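Local coordinates for protein 3-phytase (Klebsiella pneumoniae, PDB 2WNH) that probably removes phosphate groups from phytate by hydrolysis, starting at the 3-position of the inositol ring, as a histidine acid phosphatase, at residues Ala88-Thr101 with Ser279-Asp291. The protein carries 3 engineered substitutions. Numbering follows the deposited sequence.
Sequences AESIYVRASPLQRT and SPNVRWLLLVAHD. Engineered in segment 279-291: Ser279 (natural residue Asn).
Strands 91-95 and 284-289 run in parallel in the central mixed sheet of the histidine phosphatase fold, strand 284-289 being flanked beyond by strand 14-24. After Arg283 N to Glu89 O, alternating backbone bonds zip them together, from Tyr92 N to Trp284 O at 3.0 Å through to Ser96 N and Val288 O, a nearly straight bond (175° at the hydrogen). On the face carrying Ile91, Val93 and Ala95, which packs against helix 99-112, the extended Ile91 chain (chi1 -169°, CG1 trans to the backbone N) lays CD1 over one face of the Trp284 indole, 3.9 Å from the centroid of its six-membered ring. Val93 CG2 rests alongside Leu286 CD2. On the other face, Leu285 CD1 meets the edge of the Tyr92 ring at CD2 (4.0 Å), while the Pro280 ring, which follows a cis peptide, crosses Tyr92 at about a right angle and brings Pro280 CG against Tyr92 CB; Arg94 turns its guanidinium off this face to a salt bridge with Asp128.

At the C-terminal ends of these strands, His290 holds the N-cap position of helix 291-301; the His290-Asp291 pair is consistent with the His-Asp dipeptide that lies at the active site in relatives. Thr101 CG2 sits over one face of the His290 ring, 4.0 Å from the centroid. Both ring nitrogens are engaged in the ring plane, which should restrain its rotation. NE2 shares a hydrogen bond with Ser96 OG (2.9 Å), itself bonded to Gln132. Arg100, whose NH1 bonds Gly54 O, donates from NE to a water that lies 2.8 Å from His290 ND1.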
loop_
_atom_site.group_PDB
_atom_site.type_symbol
_atom_site.label_atom_id
_atom_site.label_comp_id
_atom_site.label_asym_id
_atom_site.label_seq_id
_atom_site.Cartn_x
_atom_site.Cartn_y
_atom_site.Cartn_z
ATOM N N ALA B 88 2.957 -5.875 23.285
ATOM C CA ALA B 88 2.229 -5.774 24.563
ATOM C C ALA B 88 2.500 -4.450 25.271
ATOM O O ALA B 88 1.614 -3.924 25.942
ATOM C CB ALA B 88 2.581 -6.963 25.486
ATOM N N GLU B 89 3.695 -3.890 25.079
ATOM C CA GLU B 89 4.049 -2.576 25.646
ATOM C C GLU B 89 3.290 -1.367 25.044
ATOM O O GLU B 89 3.251 -0.288 25.644
ATOM C CB GLU B 89 5.568 -2.402 25.538
ATOM C CG GLU B 89 6.154 -1.221 26.294
ATOM C CD GLU B 89 7.661 -1.105 26.074
ATOM O OE1 GLU B 89 8.277 -2.054 25.521
ATOM O OE2 GLU B 89 8.216 -0.058 26.451
ATOM N N SER B 90 2.671 -1.555 23.880
ATOM C CA SER B 90 2.045 -0.470 23.146
ATOM C C SER B 90 0.673 -0.140 23.731
ATOM O O SER B 90 0.344 1.026 23.893
ATOM C CB SER B 90 1.836 -0.843 21.676
ATOM O OG SER B 90 3.051 -1.169 21.014
ATOM N N ILE B 91 -0.140 -1.173 23.958
ATOM C CA ILE B 91 -1.558 -0.976 24.312
ATOM C C ILE B 91 -2.092 -2.121 25.166
ATOM O O ILE B 91 -1.661 -3.282 25.023
ATOM C CB ILE B 91 -2.437 -0.784 23.031
ATOM C CG1 ILE B 91 -3.881 -0.293 23.356
ATOM C CG2 ILE B 91 -2.434 -2.050 22.147
ATOM C CD1 ILE B 91 -4.647 0.079 22.108
ATOM N N TYR B 92 -3.009 -1.772 26.070
ATOM C CA TYR B 92 -3.834 -2.760 26.771
ATOM C C TYR B 92 -5.264 -2.296 26.639
ATOM O O TYR B 92 -5.579 -1.151 26.993
ATOM C CB TYR B 92 -3.449 -2.921 28.258
ATOM C CG TYR B 92 -4.216 -4.027 28.947
ATOM C CD1 TYR B 92 -3.844 -5.367 28.793
ATOM C CD2 TYR B 92 -5.339 -3.743 29.736
ATOM C CE1 TYR B 92 -4.573 -6.397 29.417
ATOM C CE2 TYR B 92 -6.051 -4.761 30.365
ATOM C CZ TYR B 92 -5.668 -6.075 30.199
ATOM O OH TYR B 92 -6.419 -7.068 30.821
ATOM N N VAL B 93 -6.113 -3.179 26.113
ATOM C CA VAL B 93 -7.529 -2.838 25.899
ATOM C C VAL B 93 -8.417 -3.646 26.819
ATOM O O VAL B 93 -8.403 -4.888 26.792
ATOM C CB VAL B 93 -7.956 -3.069 24.423
ATOM C CG1 VAL B 93 -9.398 -2.628 24.222
ATOM C CG2 VAL B 93 -7.015 -2.304 23.459
ATOM N N ARG B 94 -9.191 -2.936 27.647
ATOM C CA ARG B 94 -10.139 -3.573 28.556
ATOM C C ARG B 94 -11.560 -3.056 28.254
ATOM O O ARG B 94 -11.844 -1.869 28.392
ATOM C CB ARG B 94 -9.741 -3.283 30.013
ATOM C CG ARG B 94 -10.712 -3.915 31.023
ATOM C CD ARG B 94 -10.067 -4.069 32.383
ATOM N NE ARG B 94 -11.051 -4.381 33.428
ATOM C CZ ARG B 94 -10.697 -4.715 34.658
ATOM N NH1 ARG B 94 -9.396 -4.831 34.950
ATOM N NH2 ARG B 94 -11.625 -4.942 35.589
ATOM N N ALA B 95 -12.409 -3.962 27.783
ATOM C CA ALA B 95 -13.786 -3.652 27.411
ATOM C C ALA B 95 -14.767 -4.216 28.420
ATOM O O ALA B 95 -14.593 -5.333 28.920
ATOM C CB ALA B 95 -14.105 -4.210 26.030
ATOM N N SER B 96 -15.836 -3.458 28.670
ATOM C CA SER B 96 -17.015 -3.992 29.354
ATOM C C SER B 96 -17.487 -5.274 28.610
ATOM O O SER B 96 -17.384 -5.345 27.367
ATOM C CB SER B 96 -18.100 -2.912 29.371
ATOM O OG SER B 96 -19.349 -3.496 29.663
ATOM N N PRO B 97 -17.951 -6.313 29.355
ATOM C CA PRO B 97 -18.193 -7.602 28.691
ATOM C C PRO B 97 -19.390 -7.681 27.742
ATOM O O PRO B 97 -19.549 -8.719 27.076
ATOM C CB PRO B 97 -18.341 -8.599 29.871
ATOM C CG PRO B 97 -18.793 -7.773 31.013
ATOM C CD PRO B 97 -18.165 -6.391 30.818
ATOM N N LEU B 98 -20.186 -6.620 27.632
ATOM C CA LEU B 98 -21.323 -6.619 26.695
ATOM C C LEU B 98 -20.779 -6.708 25.264
ATOM O O LEU B 98 -19.652 -6.259 24.985
ATOM C CB LEU B 98 -22.198 -5.362 26.849
ATOM C CG LEU B 98 -23.197 -5.347 28.014
ATOM C CD1 LEU B 98 -22.468 -5.076 29.307
ATOM C CD2 LEU B 98 -24.262 -4.297 27.804
ATOM N N GLN B 99 -21.557 -7.325 24.380
ATOM C CA GLN B 99 -21.185 -7.416 22.964
ATOM C C GLN B 99 -20.821 -6.025 22.396
ATOM O O GLN B 99 -19.814 -5.894 21.692
ATOM C CB GLN B 99 -22.338 -8.028 22.147
ATOM C CG GLN B 99 -21.950 -8.462 20.714
ATOM C CD GLN B 99 -22.003 -7.315 19.694
ATOM O OE1 GLN B 99 -22.484 -6.216 19.980
ATOM N NE2 GLN B 99 -21.480 -7.570 18.504
ATOM N N ARG B 100 -21.648 -5.023 22.682
ATOM C CA ARG B 100 -21.493 -3.688 22.041
ATOM C C ARG B 100 -20.142 -3.040 22.374
ATOM O O ARG B 100 -19.541 -2.376 21.533
ATOM C CB ARG B 100 -22.685 -2.728 22.303
ATOM C CG ARG B 100 -23.000 -2.418 23.756
ATOM C CD ARG B 100 -24.159 -1.442 23.798
ATOM N NE ARG B 100 -24.676 -1.255 25.156
ATOM C CZ ARG B 100 -25.702 -1.937 25.663
ATOM N NH1 ARG B 100 -26.308 -2.875 24.953
ATOM N NH2 ARG B 100 -26.094 -1.712 26.902
ATOM N N THR B 101 -19.690 -3.247 23.601
ATOM C CA THR B 101 -18.416 -2.702 24.073
ATOM C C THR B 101 -17.233 -3.563 23.613
ATOM O O THR B 101 -16.210 -3.016 23.228
ATOM C CB THR B 101 -18.424 -2.531 25.615
ATOM O OG1 THR B 101 -19.067 -3.676 26.194
ATOM C CG2 THR B 101 -19.208 -1.319 25.998
ATOM N N SER B 279 0.430 -0.180 36.381
ATOM C CA SER B 279 0.331 -1.509 35.778
ATOM C C SER B 279 -1.022 -1.601 35.063
ATOM O O SER B 279 -2.061 -1.253 35.651
ATOM C CB SER B 279 0.439 -2.617 36.832
ATOM O OG SER B 279 0.126 -3.876 36.249
ATOM N N PRO B 280 -1.018 -2.055 33.795
ATOM C CA PRO B 280 0.164 -2.521 33.057
ATOM C C PRO B 280 1.056 -1.376 32.571
ATOM O O PRO B 280 0.610 -0.242 32.455
ATOM C CB PRO B 280 -0.445 -3.257 31.863
ATOM C CG PRO B 280 -1.704 -2.476 31.578
ATOM C CD PRO B 280 -2.238 -2.128 32.963
ATOM N N ASN B 281 2.315 -1.699 32.283
ATOM C CA ASN B 281 3.244 -0.735 31.721
ATOM C C ASN B 281 3.006 -0.675 30.209
ATOM O O ASN B 281 3.621 -1.430 29.436
ATOM C CB ASN B 281 4.693 -1.163 32.047
ATOM C CG ASN B 281 5.720 -0.134 31.619
ATOM O OD1 ASN B 281 5.374 0.976 31.197
ATOM N ND2 ASN B 281 7.004 -0.505 31.711
ATOM N N VAL B 282 2.080 0.198 29.800
ATOM C CA VAL B 282 1.725 0.326 28.381
ATOM C C VAL B 282 1.719 1.803 27.948
ATOM O O VAL B 282 1.598 2.693 28.783
ATOM C CB VAL B 282 0.337 -0.323 28.062
ATOM C CG1 VAL B 282 0.400 -1.852 28.228
ATOM C CG2 VAL B 282 -0.767 0.304 28.910
ATOM N N ARG B 283 1.848 2.063 26.649
ATOM C CA ARG B 283 1.780 3.443 26.139
ATOM C C ARG B 283 0.358 4.001 26.113
ATOM O O ARG B 283 0.161 5.204 26.230
ATOM C CB ARG B 283 2.369 3.526 24.725
ATOM C CG ARG B 283 3.872 3.159 24.650
ATOM C CD ARG B 283 4.729 4.172 25.424
ATOM N NE ARG B 283 6.149 3.787 25.567
ATOM C CZ ARG B 283 7.148 4.169 24.761
ATOM N NH1 ARG B 283 6.938 4.931 23.684
ATOM N NH2 ARG B 283 8.388 3.772 25.044
ATOM N N TRP B 284 -0.614 3.106 25.921
ATOM C CA TRP B 284 -2.028 3.467 25.739
ATOM C C TRP B 284 -2.912 2.457 26.471
ATOM O O TRP B 284 -2.891 1.263 26.150
ATOM C CB TRP B 284 -2.293 3.518 24.220
ATOM C CG TRP B 284 -3.634 3.899 23.726
ATOM C CD1 TRP B 284 -4.712 4.389 24.434
ATOM C CD2 TRP B 284 -4.043 3.823 22.357
ATOM N NE1 TRP B 284 -5.782 4.603 23.559
ATOM C CE2 TRP B 284 -5.386 4.259 22.287
ATOM C CE3 TRP B 284 -3.388 3.430 21.175
ATOM C CZ2 TRP B 284 -6.101 4.318 21.068
ATOM C CZ3 TRP B 284 -4.097 3.487 19.956
ATOM C CH2 TRP B 284 -5.448 3.914 19.924
ATOM N N LEU B 285 -3.662 2.940 27.479
ATOM C CA LEU B 285 -4.648 2.124 28.189
ATOM C C LEU B 285 -5.971 2.559 27.613
ATOM O O LEU B 285 -6.306 3.741 27.645
ATOM C CB LEU B 285 -4.626 2.416 29.693
ATOM C CG LEU B 285 -5.639 1.658 30.571
ATOM C CD1 LEU B 285 -5.390 0.148 30.501
ATOM C CD2 LEU B 285 -5.544 2.181 32.046
ATOM N N LEU B 286 -6.686 1.598 27.053
ATOM C CA LEU B 286 -7.946 1.881 26.379
ATOM C C LEU B 286 -9.052 1.067 27.066
ATOM O O LEU B 286 -9.018 -0.178 27.090
ATOM C CB LEU B 286 -7.831 1.544 24.880
ATOM C CG LEU B 286 -9.135 1.577 24.081
ATOM C CD1 LEU B 286 -9.751 2.979 24.152
ATOM C CD2 LEU B 286 -8.921 1.187 22.601
ATOM N N LEU B 287 -10.008 1.803 27.633
ATOM C CA LEU B 287 -11.160 1.255 28.341
ATOM C C LEU B 287 -12.409 1.565 27.524
ATOM O O LEU B 287 -12.610 2.693 27.086
ATOM C CB LEU B 287 -11.296 1.915 29.714
ATOM C CG LEU B 287 -10.044 1.939 30.600
ATOM C CD1 LEU B 287 -10.378 2.660 31.915
ATOM C CD2 LEU B 287 -9.538 0.530 30.869
ATOM N N VAL B 288 -13.262 0.564 27.351
ATOM C CA VAL B 288 -14.428 0.753 26.510
ATOM C C VAL B 288 -15.667 0.336 27.310
ATOM O O VAL B 288 -15.799 -0.829 27.714
ATOM C CB VAL B 288 -14.286 -0.017 25.168
ATOM C CG1 VAL B 288 -15.473 0.282 24.250
ATOM C CG2 VAL B 288 -12.956 0.397 24.444
ATOM N N ALA B 289 -16.558 1.301 27.506
ATOM C CA ALA B 289 -17.742 1.094 28.344
ATOM C C ALA B 289 -18.931 1.918 27.839
ATOM O O ALA B 289 -19.172 2.012 26.632
ATOM C CB ALA B 289 -17.418 1.387 29.821
ATOM N N HIS B 290 -19.660 2.529 28.760
ATOM C CA HIS B 290 -20.994 3.058 28.459
ATOM C C HIS B 290 -21.050 4.545 28.768
ATOM O O HIS B 290 -20.203 5.079 29.493
ATOM C CB HIS B 290 -22.064 2.233 29.217
ATOM C CG HIS B 290 -21.860 0.751 29.093
ATOM N ND1 HIS B 290 -22.495 -0.018 28.136
ATOM C CD2 HIS B 290 -21.035 -0.093 29.764
ATOM C CE1 HIS B 290 -22.089 -1.273 28.242
ATOM N NE2 HIS B 290 -21.205 -1.345 29.224
ATOM N N ASP B 291 -22.038 5.227 28.194
ATOM C CA ASP B 291 -22.198 6.649 28.435
ATOM C C ASP B 291 -22.415 6.917 29.921
ATOM O O ASP B 291 -21.949 7.918 30.433
ATOM C CB ASP B 291 -23.321 7.261 27.577
ATOM C CG ASP B 291 -24.633 6.458 27.603
ATOM O OD1 ASP B 291 -24.818 5.507 28.403
ATOM O OD2 ASP B 291 -25.508 6.810 26.795
HETATM O O HOH W 1 -24.741 0.980 26.901
#